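Local coordinates for protein DNA polymerase (Pyrobaculum calidifontis, PDB 5MDN) that probably catalyses template-directed DNA synthesis, adding deoxyribonucleotides from their triphosphates to a growing DNA strand with release of diphosphate, as a family B polymerase, at residues Pro5-Thr9 with Val270-Ala274; Ile227-Asn233 with Ala274-Asn280; Ser263-His267 with Asp363-Ala368; Leu354-Leu360 with Asn372-Met377; Arg395-Lys401 with Tyr515-Trp520. All coordinates share one frame; numbering follows the deposited sequence.

The five contacts run from the N-terminal strand 5-12 through the exonuclease fold into the polymerase region, with the centres of interactions 1 and 5 about 29 Å apart. Interactions 1 and 2 share Ala-274, where a turn enters edge strand 274-277 of the exonuclease sheet. Along the chain the segments of interactions 1, 2 and 3 alternate, so these contacts interlock, and Asp-7 and Asp-363 bring interactions 1 and 3 together at one magnesium ion. Helix 362-365 of interaction 3 lies in sequence between helices 326-356 and 370-384 of interaction 4. Interaction 3 joins the exonuclease and polymerase regions, and a Glu-375 to Tyr-517 hydrogen bond links interactions 4 and 5 within the polymerase region.

Interaction 1: Pro5-Thr9 with Val270-Ala274. With MG (magnesium ion), chain C.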
# COMPACT_ATOMS: atom_id res chain seq x y z
N PRO A 5 -11.50 -11.10 15.32
CA PRO A 5 -10.11 -11.56 15.22
C PRO A 5 -9.15 -10.42 14.91
O PRO A 5 -9.41 -9.58 14.04
CB PRO A 5 -10.15 -12.57 14.06
CG PRO A 5 -11.61 -12.88 13.86
CD PRO A 5 -12.31 -11.61 14.21
N LEU A 6 -8.03 -10.38 15.65
CA LEU A 6 -6.92 -9.47 15.37
C LEU A 6 -5.83 -10.12 14.53
O LEU A 6 -5.43 -9.57 13.49
CB LEU A 6 -6.31 -8.96 16.69
CG LEU A 6 -6.82 -7.65 17.27
CD1 LEU A 6 -6.28 -7.46 18.68
CD2 LEU A 6 -6.41 -6.48 16.39
N ASP A 7 -5.34 -11.28 14.96
CA ASP A 7 -4.19 -11.93 14.33
C ASP A 7 -4.43 -13.43 14.30
O ASP A 7 -5.15 -13.98 15.14
CB ASP A 7 -2.89 -11.61 15.09
CG ASP A 7 -1.66 -12.01 14.31
OD1 ASP A 7 -1.77 -12.19 13.08
OD2 ASP A 7 -0.58 -12.14 14.93
N ALA A 8 -3.82 -14.09 13.32
CA ALA A 8 -3.91 -15.54 13.17
C ALA A 8 -2.54 -16.12 12.90
O ALA A 8 -1.75 -15.56 12.13
CB ALA A 8 -4.88 -15.91 12.04
N THR A 9 -2.25 -17.27 13.52
CA THR A 9 -0.98 -17.97 13.37
C THR A 9 -1.27 -19.47 13.31
O THR A 9 -2.42 -19.90 13.38
CB THR A 9 -0.01 -17.67 14.52
OG1 THR A 9 -0.55 -18.16 15.75
CG2 THR A 9 0.25 -16.17 14.65
N VAL A 270 3.94 -9.70 14.58
CA VAL A 270 4.04 -9.68 16.03
C VAL A 270 2.84 -10.47 16.53
O VAL A 270 1.72 -9.96 16.55
CB VAL A 270 4.06 -8.25 16.59
CG1 VAL A 270 4.29 -8.28 18.09
CG2 VAL A 270 5.13 -7.42 15.90
N VAL A 271 3.08 -11.73 16.91
CA VAL A 271 2.00 -12.68 17.17
C VAL A 271 1.05 -12.13 18.22
O VAL A 271 1.47 -11.62 19.26
CB VAL A 271 2.58 -14.04 17.58
CG1 VAL A 271 1.48 -14.96 18.09
CG2 VAL A 271 3.31 -14.68 16.40
N GLY A 272 -0.25 -12.25 17.95
CA GLY A 272 -1.28 -11.80 18.87
C GLY A 272 -1.57 -10.32 18.83
O GLY A 272 -2.25 -9.82 19.74
N ARG A 273 -1.09 -9.60 17.82
CA ARG A 273 -1.40 -8.19 17.67
C ARG A 273 -1.13 -7.78 16.23
O ARG A 273 -0.45 -8.49 15.48
CB ARG A 273 -0.59 -7.33 18.66
CG ARG A 273 0.80 -7.86 18.98
CD ARG A 273 1.52 -6.93 19.96
NE ARG A 273 0.79 -6.79 21.22
CZ ARG A 273 1.28 -7.15 22.40
NH1 ARG A 273 2.49 -7.67 22.50
NH2 ARG A 273 0.54 -6.97 23.50
N ALA A 274 -1.67 -6.62 15.86
CA ALA A 274 -1.60 -6.12 14.49
C ALA A 274 -0.46 -5.11 14.37
O ALA A 274 -0.55 -4.00 14.91
CB ALA A 274 -2.93 -5.49 14.08
MG MG C . 0.30 -11.97 11.67
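Asp-7 reaches from strand 5-12 into a type II turn, Val-270 to Arg-273, and its two carboxylate oxygens do different work. OD2 accepts the backbone N-H of Gly-272 at 3.0 Å (Gly-272 N to Asp-7 OD2), using the anti lone pair, on the side away from OD1; at 139° the bond is noticeably bent. OD1 instead binds the magnesium ion, 2.5 Å from it, and takes a weak bond from Ala-8 N. With CG opposite the backbone N (chi1 -167°), the carboxylate extends from the strand between turn and metal. Leu-6 and Asp-7 both face Phe-22 in a classic beta bulge, and both send their side chains toward the turn. The methyl CD2 of Leu-6 meets CB of Ala-274 at 4.3 Å. Farther along the strand, Thr-9 and Val-271 cross at about a right angle: the Thr-9 methyl CG2 lies 3.8 Å from Val-271 CG2 and equally near CG1. Arg-273 points away from the strand and is held by Asp-223 and the carbonyl of Pro-224. The second metal ligand, Asp-363, comes from helix 362-365. Chemically, the turn's N-H and the ion share one carboxylate, an arrangement likely to fix its rotation and probably to offset its negative charge, while the metal probably eases the approach of the Asp-7 and Asp-363 side chains.

Interaction 2: Ile227-Asn233 with Ala274-Asn280; sequences IVGYNSN and ANVDLYN
The ring of Tyr-230 carries CB of Tyr-279 over one face, 4.3 Å from the ring centroid, while the two tyrosine rings are obliquely set with planes at 39°. Asn-231 runs alongside Tyr-279, its amide turned 87° to that ring, and Asn-231 OD1 lies 3.3 Å from Tyr-279 CD2. The amides of Asn-233 and Asn-275 arrive from opposite directions, planes 77° apart, joined by a weak bond from Asn-275 ND2 to Asn-233 OD1; Asn-275 ND2 also donates to Trp-268 O. Strands 226-229 and 274-277 pair in parallel within the exonuclease sheet, Val-276 N meeting Ile-227 O at 2.8 Å. Past the pairing, the Asp-277 carboxylate serves two helix starts. Its OD2 accepts Asn-233 N at 3.1 Å from well above the carboxylate plane, and its OD1 accepts Tyr-279 N, the capping bond of helix 278-282. One buried carboxylate thus faces two helix N-termini, whose dipoles would probably stabilise its negative charge.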
# COMPACT_ATOMS: atom_id res chain seq x y z
N ILE A 227 0.15 -2.09 16.81
CA ILE A 227 1.40 -1.34 16.86
C ILE A 227 1.56 -0.64 15.52
O ILE A 227 1.66 -1.29 14.47
CB ILE A 227 2.60 -2.26 17.16
CG1 ILE A 227 2.54 -2.76 18.60
CG2 ILE A 227 3.91 -1.52 16.90
CD1 ILE A 227 3.62 -3.77 18.94
N VAL A 228 1.59 0.69 15.55
CA VAL A 228 1.68 1.50 14.34
C VAL A 228 3.04 2.19 14.30
O VAL A 228 3.56 2.64 15.33
CB VAL A 228 0.55 2.54 14.26
CG1 VAL A 228 -0.62 1.99 13.47
CG2 VAL A 228 0.11 2.95 15.66
N GLY A 229 3.62 2.25 13.10
CA GLY A 229 4.83 3.00 12.86
C GLY A 229 4.82 3.52 11.44
O GLY A 229 3.93 3.20 10.65
N TYR A 230 5.81 4.34 11.12
CA TYR A 230 5.99 4.86 9.77
C TYR A 230 7.27 4.25 9.20
O TYR A 230 8.36 4.49 9.71
CB TYR A 230 6.06 6.38 9.76
CG TYR A 230 5.76 6.97 8.40
CD1 TYR A 230 6.76 7.15 7.46
CD2 TYR A 230 4.46 7.32 8.05
CE1 TYR A 230 6.48 7.67 6.21
CE2 TYR A 230 4.17 7.85 6.80
CZ TYR A 230 5.19 8.03 5.89
OH TYR A 230 4.91 8.55 4.65
N ASN A 231 7.11 3.44 8.14
CA ASN A 231 8.19 2.63 7.59
C ASN A 231 8.77 1.68 8.64
O ASN A 231 9.96 1.39 8.64
CB ASN A 231 9.30 3.50 6.98
CG ASN A 231 10.11 2.77 5.94
OD1 ASN A 231 9.58 1.98 5.15
ND2 ASN A 231 11.42 3.02 5.92
N SER A 232 7.91 1.19 9.54
CA SER A 232 8.35 0.27 10.57
C SER A 232 8.77 -1.07 9.98
O SER A 232 9.73 -1.69 10.45
CB SER A 232 7.25 0.08 11.62
OG SER A 232 6.06 -0.42 11.02
N ASN A 233 8.06 -1.54 8.95
CA ASN A 233 8.47 -2.77 8.28
C ASN A 233 9.73 -2.56 7.46
O ASN A 233 10.53 -3.49 7.31
CB ASN A 233 7.34 -3.28 7.38
CG ASN A 233 6.16 -3.83 8.18
OD1 ASN A 233 6.31 -4.23 9.33
ND2 ASN A 233 4.99 -3.85 7.55
N ALA A 274 -1.67 -6.62 15.86
CA ALA A 274 -1.60 -6.12 14.49
C ALA A 274 -0.46 -5.11 14.37
O ALA A 274 -0.55 -4.00 14.91
CB ALA A 274 -2.93 -5.49 14.08
N ASN A 275 0.60 -5.49 13.67
CA ASN A 275 1.68 -4.57 13.33
C ASN A 275 1.33 -3.89 12.01
O ASN A 275 1.40 -4.52 10.94
CB ASN A 275 3.01 -5.31 13.24
CG ASN A 275 4.15 -4.40 12.81
OD1 ASN A 275 4.29 -3.29 13.31
ND2 ASN A 275 4.98 -4.88 11.89
N VAL A 276 0.97 -2.61 12.08
CA VAL A 276 0.59 -1.83 10.90
C VAL A 276 1.71 -0.84 10.60
O VAL A 276 2.18 -0.13 11.49
CB VAL A 276 -0.75 -1.11 11.12
CG1 VAL A 276 -1.15 -0.36 9.86
CG2 VAL A 276 -1.82 -2.10 11.52
N ASP A 277 2.12 -0.80 9.33
CA ASP A 277 3.08 0.18 8.84
C ASP A 277 2.33 1.16 7.95
O ASP A 277 1.87 0.79 6.86
CB ASP A 277 4.22 -0.51 8.09
CG ASP A 277 5.29 0.46 7.62
OD1 ASP A 277 5.18 1.67 7.91
OD2 ASP A 277 6.26 0.01 6.96
N LEU A 278 2.22 2.41 8.40
CA LEU A 278 1.43 3.40 7.67
C LEU A 278 2.06 3.75 6.33
O LEU A 278 1.35 4.21 5.43
CB LEU A 278 1.24 4.66 8.52
CG LEU A 278 0.54 4.44 9.86
CD1 LEU A 278 0.39 5.76 10.60
CD2 LEU A 278 -0.82 3.78 9.65
N TYR A 279 3.37 3.57 6.17
CA TYR A 279 3.99 3.82 4.88
C TYR A 279 3.50 2.84 3.82
O TYR A 279 3.58 3.14 2.62
CB TYR A 279 5.51 3.77 4.99
CG TYR A 279 6.23 4.16 3.72
CD1 TYR A 279 5.89 5.32 3.03
CD2 TYR A 279 7.27 3.38 3.22
CE1 TYR A 279 6.55 5.68 1.87
CE2 TYR A 279 7.93 3.74 2.06
CZ TYR A 279 7.57 4.89 1.39
OH TYR A 279 8.24 5.24 0.24
N ASN A 280 3.02 1.66 4.22
CA ASN A 280 2.44 0.72 3.27
C ASN A 280 1.23 1.32 2.56
O ASN A 280 1.07 1.16 1.35
CB ASN A 280 2.06 -0.58 3.98
CG ASN A 280 3.27 -1.37 4.44
OD1 ASN A 280 3.20 -2.10 5.42
ND2 ASN A 280 4.37 -1.24 3.71

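Interaction 3: Ser263-His267 with Asp363-Ala368; sequences SVYGH and DQVAAA
Asp-363 comes first, with its backbone O 3.6 Å from His-267 CD2. Its carboxylate is nearly coplanar with the imidazole, 9° off, yet OD1 stays 3.7 Å from His-267 NE2 and no hydrogen bond forms; this carboxylate belongs to the magnesium site that Asp-7 completes. Gln-364 then lays its CG over one face of the imidazole, a CH-pi contact 3.9 Å from the ring centroid. The rest of that chain runs on in extended form, carrying NE2 across to CG1 of Val-264. Ala-367 follows, its methyl touching CB of both Tyr-265 and His-267. Last, Ala-368 sets its CB over the phenol ring of Tyr-265, 3.8 Å from the centroid, with Val-264 CG2 on the opposite face; the hydroxyl of Tyr-265 bonds to Asn-372. The imidazole is steered by its own loop: His-267 ND1 donates to Val-264 O at 2.6 Å, with the acceptor close to the ring plane. A leucine in place of His-267 would probably strip Val-264 O of its side-chain donor, though not of the backbone N-H, and leave Gln-364 CG without an aromatic face. With no hydrogen bond between the segments, the exonuclease loop and segment 363-368 adhere through CH-pi and apolar contacts beside the metal.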
# COMPACT_ATOMS: atom_id res chain seq x y z
N SER A 263 7.67 -11.63 7.59
CA SER A 263 6.75 -12.55 6.93
C SER A 263 6.37 -12.07 5.53
O SER A 263 7.15 -11.40 4.85
CB SER A 263 5.50 -12.74 7.79
OG SER A 263 4.59 -13.63 7.16
N VAL A 264 5.15 -12.43 5.10
CA VAL A 264 4.74 -12.19 3.72
C VAL A 264 4.65 -10.69 3.43
O VAL A 264 4.41 -9.87 4.33
CB VAL A 264 3.40 -12.90 3.45
CG1 VAL A 264 2.27 -12.25 4.24
CG2 VAL A 264 3.09 -12.93 1.96
N TYR A 265 4.86 -10.34 2.16
CA TYR A 265 4.92 -8.97 1.66
C TYR A 265 6.02 -8.14 2.32
O TYR A 265 6.02 -6.91 2.20
CB TYR A 265 3.58 -8.23 1.83
CG TYR A 265 2.36 -9.06 1.51
CD1 TYR A 265 2.14 -9.57 0.24
CD2 TYR A 265 1.41 -9.31 2.49
CE1 TYR A 265 1.02 -10.32 -0.04
CE2 TYR A 265 0.28 -10.06 2.22
CZ TYR A 265 0.09 -10.56 0.95
OH TYR A 265 -1.03 -11.31 0.67
N GLY A 266 6.96 -8.79 3.00
CA GLY A 266 7.93 -8.06 3.79
C GLY A 266 7.38 -7.46 5.07
O GLY A 266 8.11 -6.73 5.75
N HIS A 267 6.13 -7.74 5.42
CA HIS A 267 5.58 -7.26 6.67
C HIS A 267 6.18 -8.05 7.84
O HIS A 267 6.66 -9.18 7.68
CB HIS A 267 4.06 -7.36 6.68
CG HIS A 267 3.53 -8.60 7.35
ND1 HIS A 267 3.33 -9.78 6.67
CD2 HIS A 267 3.15 -8.83 8.63
CE1 HIS A 267 2.85 -10.69 7.51
NE2 HIS A 267 2.73 -10.13 8.70
N ASP A 363 -2.48 -6.71 9.92
CA ASP A 363 -1.06 -6.55 9.68
C ASP A 363 -0.66 -6.79 8.23
O ASP A 363 0.49 -6.51 7.87
CB ASP A 363 -0.26 -7.47 10.61
CG ASP A 363 -0.71 -8.92 10.54
OD1 ASP A 363 -0.81 -9.47 9.43
OD2 ASP A 363 -0.98 -9.50 11.61
N GLN A 364 -1.56 -7.30 7.39
CA GLN A 364 -1.25 -7.60 6.00
C GLN A 364 -2.04 -6.78 4.98
O GLN A 364 -1.59 -6.67 3.84
CB GLN A 364 -1.48 -9.09 5.69
CG GLN A 364 -0.49 -10.03 6.36
CD GLN A 364 -0.96 -11.47 6.32
OE1 GLN A 364 -0.91 -12.19 7.32
NE2 GLN A 364 -1.41 -11.91 5.15
N VAL A 365 -3.21 -6.25 5.36
CA VAL A 365 -4.10 -5.62 4.38
C VAL A 365 -3.40 -4.46 3.67
O VAL A 365 -3.56 -4.28 2.46
CB VAL A 365 -5.41 -5.18 5.06
CG1 VAL A 365 -5.15 -4.17 6.18
CG2 VAL A 365 -6.38 -4.62 4.03
N ALA A 366 -2.62 -3.67 4.41
CA ALA A 366 -1.93 -2.54 3.80
C ALA A 366 -0.63 -2.95 3.12
O ALA A 366 -0.25 -2.35 2.10
CB ALA A 366 -1.65 -1.47 4.85
N ALA A 367 0.06 -3.97 3.65
CA ALA A 367 1.32 -4.40 3.06
C ALA A 367 1.12 -5.02 1.69
O ALA A 367 2.00 -4.91 0.82
CB ALA A 367 2.03 -5.39 3.99
N ALA A 368 -0.01 -5.69 1.47
CA ALA A 368 -0.29 -6.32 0.20
C ALA A 368 -0.63 -5.28 -0.87
O ALA A 368 -1.10 -4.18 -0.57
CB ALA A 368 -1.45 -7.31 0.34

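Interaction 4: Leu354-Leu360 with Asn372-Met377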
# COMPACT_ATOMS: atom_id res chain seq x y z
N LEU A 354 -11.30 -2.13 5.67
CA LEU A 354 -10.69 -2.77 4.51
C LEU A 354 -10.16 -4.15 4.84
O LEU A 354 -9.90 -4.94 3.93
CB LEU A 354 -9.56 -1.89 3.96
CG LEU A 354 -9.04 -2.24 2.56
CD1 LEU A 354 -10.15 -2.14 1.53
CD2 LEU A 354 -7.87 -1.35 2.18
N SER A 355 -9.98 -4.46 6.13
CA SER A 355 -9.58 -5.81 6.54
C SER A 355 -10.78 -6.75 6.61
O SER A 355 -10.66 -7.93 6.25
CB SER A 355 -8.86 -5.75 7.89
OG SER A 355 -8.59 -7.06 8.37
N SER A 356 -11.93 -6.26 7.08
CA SER A 356 -13.12 -7.10 7.16
C SER A 356 -13.70 -7.33 5.77
O SER A 356 -14.20 -8.43 5.47
CB SER A 356 -14.15 -6.48 8.09
OG SER A 356 -14.56 -5.20 7.63
N VAL A 357 -13.64 -6.32 4.91
CA VAL A 357 -13.72 -6.57 3.48
C VAL A 357 -12.40 -7.18 3.01
O VAL A 357 -11.38 -7.12 3.70
CB VAL A 357 -14.06 -5.28 2.72
CG1 VAL A 357 -14.50 -5.58 1.29
CG2 VAL A 357 -15.13 -4.49 3.46
N SER A 358 -12.44 -7.84 1.85
CA SER A 358 -11.26 -8.48 1.27
C SER A 358 -10.80 -9.68 2.10
O SER A 358 -10.56 -10.76 1.56
CB SER A 358 -10.12 -7.47 1.09
OG SER A 358 -9.33 -7.39 2.26
N GLY A 359 -10.68 -9.50 3.41
CA GLY A 359 -10.48 -10.60 4.33
C GLY A 359 -9.06 -10.84 4.80
O GLY A 359 -8.81 -11.86 5.45
N LEU A 360 -8.13 -9.93 4.52
CA LEU A 360 -6.78 -10.09 5.04
C LEU A 360 -6.68 -9.54 6.46
O LEU A 360 -7.39 -8.60 6.83
CB LEU A 360 -5.77 -9.38 4.14
CG LEU A 360 -5.48 -10.01 2.78
CD1 LEU A 360 -4.62 -9.09 1.93
CD2 LEU A 360 -4.81 -11.37 2.95
N ASN A 372 -3.18 -7.91 -5.10
CA ASN A 372 -3.06 -8.98 -4.12
C ASN A 372 -4.22 -8.94 -3.12
O ASN A 372 -4.76 -9.98 -2.75
CB ASN A 372 -1.69 -8.93 -3.44
CG ASN A 372 -1.42 -10.14 -2.56
OD1 ASN A 372 -0.70 -11.07 -2.92
ND2 ASN A 372 -1.99 -10.11 -1.38
N ARG A 373 -4.64 -7.74 -2.70
CA ARG A 373 -5.77 -7.62 -1.78
C ARG A 373 -7.07 -8.10 -2.42
O ARG A 373 -7.87 -8.80 -1.78
CB ARG A 373 -5.90 -6.16 -1.31
CG ARG A 373 -6.69 -5.96 -0.03
CD ARG A 373 -6.78 -4.48 0.32
NE ARG A 373 -5.47 -3.88 0.52
CZ ARG A 373 -5.01 -2.83 -0.16
NH1 ARG A 373 -5.76 -2.27 -1.10
NH2 ARG A 373 -3.80 -2.34 0.09
N VAL A 374 -7.30 -7.74 -3.69
CA VAL A 374 -8.52 -8.14 -4.38
C VAL A 374 -8.55 -9.64 -4.60
O VAL A 374 -9.61 -10.28 -4.50
CB VAL A 374 -8.64 -7.37 -5.71
CG1 VAL A 374 -9.73 -7.96 -6.60
CG2 VAL A 374 -8.89 -5.89 -5.45
N GLU A 375 -7.40 -10.24 -4.89
CA GLU A 375 -7.36 -11.67 -5.18
C GLU A 375 -7.67 -12.51 -3.94
O GLU A 375 -8.28 -13.58 -4.06
CB GLU A 375 -5.99 -12.04 -5.75
CG GLU A 375 -5.99 -13.34 -6.51
CD GLU A 375 -4.81 -13.44 -7.46
OE1 GLU A 375 -3.67 -13.58 -6.98
OE2 GLU A 375 -5.03 -13.37 -8.69
N TRP A 376 -7.29 -12.04 -2.75
CA TRP A 376 -7.67 -12.73 -1.53
C TRP A 376 -9.16 -12.58 -1.22
O TRP A 376 -9.72 -13.43 -0.53
CB TRP A 376 -6.84 -12.22 -0.35
CG TRP A 376 -5.50 -12.87 -0.25
CD1 TRP A 376 -4.28 -12.28 -0.42
CD2 TRP A 376 -5.24 -14.25 0.03
NE1 TRP A 376 -3.28 -13.20 -0.27
CE2 TRP A 376 -3.84 -14.42 0.01
CE3 TRP A 376 -6.05 -15.36 0.29
CZ2 TRP A 376 -3.24 -15.65 0.25
CZ3 TRP A 376 -5.45 -16.58 0.53
CH2 TRP A 376 -4.06 -16.72 0.50
N MET A 377 -9.80 -11.53 -1.72
CA MET A 377 -11.25 -11.43 -1.63
C MET A 377 -11.92 -12.43 -2.56
O MET A 377 -12.85 -13.15 -2.15
CB MET A 377 -11.71 -10.01 -1.96
CG MET A 377 -13.18 -9.76 -1.68
SD MET A 377 -13.65 -8.03 -1.89
CE MET A 377 -13.34 -7.83 -3.64
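Ser-358 and its neighbours form the turn that leaves helix 326-356, and this turn lies against one flank of helix 370-384, backbone to backbone: the CA atoms of Ser-358 and Met-377 are 4.1 Å apart. At that point Ser-358 O faces Met-377 CA at 3.3 Å in a CA-H...O contact. No hydrogen bond spans the two segments; the rest of the contact is made largely by side chains. Leu-360 meets Trp-376 at about a right angle and puts CD2 over the indole face, 3.8 Å from the centroid of the five-membered ring and displaced toward its CD1 side. CG of Leu-360 stands opposite the backbone carbonyl carbon (chi1 -72°), which sends both methyls toward the helix. One turn back, CD2 of Leu-354 rides over a face of the Arg-373 guanidinium, 3.8 Å from Arg-373 CD. That arginine bends at chi3, and its polar end is occupied by the carbonyl of Val-365, through NE, and by Glu-284, through NH2; the leucine thus covers a charged group already anchored at its nitrogens. At the far end Val-357 CG1 lies alongside the sulfur of Met-377, 4.1 Å from SD. Met-510 of helix 495-512 packs on Leu-354, Val-357 and Ser-358, while helix 115-123 brings Met-117 against both Leu-360 and Trp-376, and helix 514-519 packs on Val-374.

Interaction 5: Arg395-Lys401 with Tyr515-Trp520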
# COMPACT_ATOMS: atom_id res chain seq x y z
N ARG A 395 3.74 -12.40 -9.54
CA ARG A 395 3.31 -11.10 -9.02
C ARG A 395 4.31 -10.02 -9.41
O ARG A 395 5.50 -10.12 -9.07
CB ARG A 395 3.10 -11.11 -7.50
CG ARG A 395 1.76 -11.69 -6.98
CD ARG A 395 1.61 -11.63 -5.44
NE ARG A 395 0.29 -12.13 -5.02
CZ ARG A 395 0.05 -13.43 -4.89
NH1 ARG A 395 1.04 -14.29 -5.16
NH2 ARG A 395 -1.15 -13.87 -4.53
N GLU A 396 3.84 -9.02 -10.13
CA GLU A 396 4.43 -7.73 -10.46
C GLU A 396 3.45 -6.60 -10.15
O GLU A 396 3.83 -5.56 -9.58
CB GLU A 396 4.90 -7.64 -11.90
CG GLU A 396 3.77 -7.71 -12.92
CD GLU A 396 4.28 -7.65 -14.33
OE1 GLU A 396 5.31 -8.31 -14.62
OE2 GLU A 396 3.68 -6.92 -15.15
N TYR A 397 2.16 -6.81 -10.43
CA TYR A 397 1.04 -5.88 -10.33
C TYR A 397 1.32 -4.52 -10.97
O TYR A 397 2.45 -4.03 -10.96
CB TYR A 397 0.62 -5.67 -8.88
CG TYR A 397 -0.68 -4.89 -8.77
CD1 TYR A 397 -1.83 -5.36 -9.40
CD2 TYR A 397 -0.77 -3.71 -8.03
CE1 TYR A 397 -3.01 -4.67 -9.31
CE2 TYR A 397 -1.96 -3.03 -7.94
CZ TYR A 397 -3.07 -3.51 -8.59
OH TYR A 397 -4.26 -2.83 -8.50
N GLU A 398 0.28 -3.90 -11.51
CA GLU A 398 0.42 -2.66 -12.26
C GLU A 398 -0.80 -1.76 -11.98
O GLU A 398 -1.92 -2.05 -12.43
CB GLU A 398 0.63 -3.00 -13.73
CG GLU A 398 -0.37 -3.96 -14.30
CD GLU A 398 -1.46 -3.20 -14.96
OE1 GLU A 398 -1.12 -2.16 -15.55
OE2 GLU A 398 -2.65 -3.61 -14.88
N PRO A 399 -0.62 -0.73 -11.17
CA PRO A 399 -1.78 0.02 -10.65
C PRO A 399 -2.59 0.80 -11.68
O PRO A 399 -2.40 2.00 -11.87
CB PRO A 399 -1.14 0.96 -9.62
CG PRO A 399 0.15 0.28 -9.23
CD PRO A 399 0.63 -0.40 -10.47
N TYR A 400 -3.46 0.07 -12.39
CA TYR A 400 -4.78 0.53 -12.84
C TYR A 400 -4.82 1.01 -14.28
O TYR A 400 -5.92 1.22 -14.79
CB TYR A 400 -5.29 1.66 -11.93
CG TYR A 400 -6.80 1.72 -11.85
CD1 TYR A 400 -7.52 0.71 -11.23
CD2 TYR A 400 -7.51 2.79 -12.39
CE1 TYR A 400 -8.90 0.75 -11.14
CE2 TYR A 400 -8.89 2.84 -12.31
CZ TYR A 400 -9.59 1.81 -11.68
OH TYR A 400 -10.97 1.83 -11.59
N LYS A 401 -3.68 1.16 -14.97
CA LYS A 401 -3.68 1.49 -16.41
C LYS A 401 -4.59 2.63 -16.86
O LYS A 401 -5.70 2.40 -17.37
CB LYS A 401 -4.01 0.27 -17.29
CG LYS A 401 -2.94 -0.80 -17.32
CD LYS A 401 -3.30 -2.01 -18.17
CE LYS A 401 -4.51 -2.75 -17.63
NZ LYS A 401 -4.41 -3.27 -16.22
N TYR A 515 -11.35 -3.59 -11.81
CA TYR A 515 -10.91 -3.32 -13.18
C TYR A 515 -9.39 -3.36 -13.31
O TYR A 515 -8.86 -3.92 -14.28
CB TYR A 515 -11.46 -1.96 -13.63
CG TYR A 515 -10.88 -1.45 -14.93
CD1 TYR A 515 -11.17 -2.07 -16.14
CD2 TYR A 515 -10.05 -0.34 -14.95
CE1 TYR A 515 -10.64 -1.60 -17.33
CE2 TYR A 515 -9.52 0.15 -16.13
CZ TYR A 515 -9.82 -0.49 -17.32
OH TYR A 515 -9.29 0.00 -18.48
N GLY A 516 -8.68 -2.76 -12.36
CA GLY A 516 -7.23 -2.85 -12.37
C GLY A 516 -6.72 -4.27 -12.21
O GLY A 516 -5.71 -4.65 -12.80
N TYR A 517 -7.41 -5.07 -11.39
CA TYR A 517 -6.98 -6.44 -11.14
C TYR A 517 -7.12 -7.31 -12.39
O TYR A 517 -6.21 -8.08 -12.72
CB TYR A 517 -7.78 -7.04 -9.99
CG TYR A 517 -7.65 -8.54 -9.87
CD1 TYR A 517 -6.55 -9.11 -9.23
CD2 TYR A 517 -8.62 -9.38 -10.39
CE1 TYR A 517 -6.43 -10.48 -9.12
CE2 TYR A 517 -8.50 -10.75 -10.28
CZ TYR A 517 -7.41 -11.30 -9.65
OH TYR A 517 -7.29 -12.67 -9.55
N LEU A 518 -8.25 -7.20 -13.09
CA LEU A 518 -8.53 -8.08 -14.21
C LEU A 518 -7.64 -7.80 -15.42
O LEU A 518 -7.64 -8.61 -16.36
CB LEU A 518 -10.00 -7.98 -14.61
CG LEU A 518 -10.99 -8.39 -13.52
CD1 LEU A 518 -12.40 -7.94 -13.87
CD2 LEU A 518 -10.94 -9.89 -13.29
N GLY A 519 -6.90 -6.69 -15.43
CA GLY A 519 -5.94 -6.43 -16.48
C GLY A 519 -4.56 -6.93 -16.13
O GLY A 519 -3.73 -7.16 -17.02
N TRP A 520 -4.31 -7.09 -14.84
CA TRP A 520 -3.05 -7.62 -14.33
C TRP A 520 -2.82 -9.02 -14.87
O TRP A 520 -3.50 -9.97 -14.45
CB TRP A 520 -3.07 -7.60 -12.79
CG TRP A 520 -1.92 -8.28 -12.12
CD1 TRP A 520 -0.65 -8.46 -12.61
CD2 TRP A 520 -1.92 -8.86 -10.81
NE1 TRP A 520 0.12 -9.12 -11.68
CE2 TRP A 520 -0.64 -9.37 -10.57
CE3 TRP A 520 -2.90 -8.99 -9.81
CZ2 TRP A 520 -0.30 -10.02 -9.38
CZ3 TRP A 520 -2.56 -9.63 -8.63
CH2 TRP A 520 -1.27 -10.13 -8.42
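Tyr-397 with Trp-520 and Tyr-400 with Tyr-515 form two edge-to-face aromatic pairs. The edge of Tyr-397 is directed at the face of Trp-520, planes 78° apart, with CD1 of Tyr-397 3.8 Å from Trp-520 CD2. In the other pair Tyr-515 supplies the edge: its CD2 stands over the face of Tyr-400, 3.9 Å from Tyr-400 CZ, and the planes meet at 82°. CG opposite the backbone N in Tyr-400 (chi1 -151°) swings this ring across the start of helix 514-519, where its hydroxyl bonds to the carbonyl of Asn-512. The sequence beginning Tyr-400 and Lys-401 fits the YxG(G/A) motif of family B polymerases, found between the exonuclease and polymerase regions, while Tyr-515 and Gly-516 are the Tyr-Gly of the Kx3NSxYG-type motif. Among CH and aliphatic contacts, CA of Tyr-397 sits over the five-membered ring of Trp-520, 3.8 Å from its centroid, and CG of Arg-395 touches the indole edge, 3.6 Å from CZ2. Replacing Trp-520 by alanine would probably open a gap under Tyr-397 and leave the Arg-395 aliphatic chain without the indole edge it rests on. Backbone fit matters at Gly-516, where Tyr-400 CE1 comes to 3.7 Å from Gly-516 N and a beta carbon would run into the same ring. Tyr-397 N and Trp-520 NE1, both donors, form no bond despite lying 3.3 Å apart.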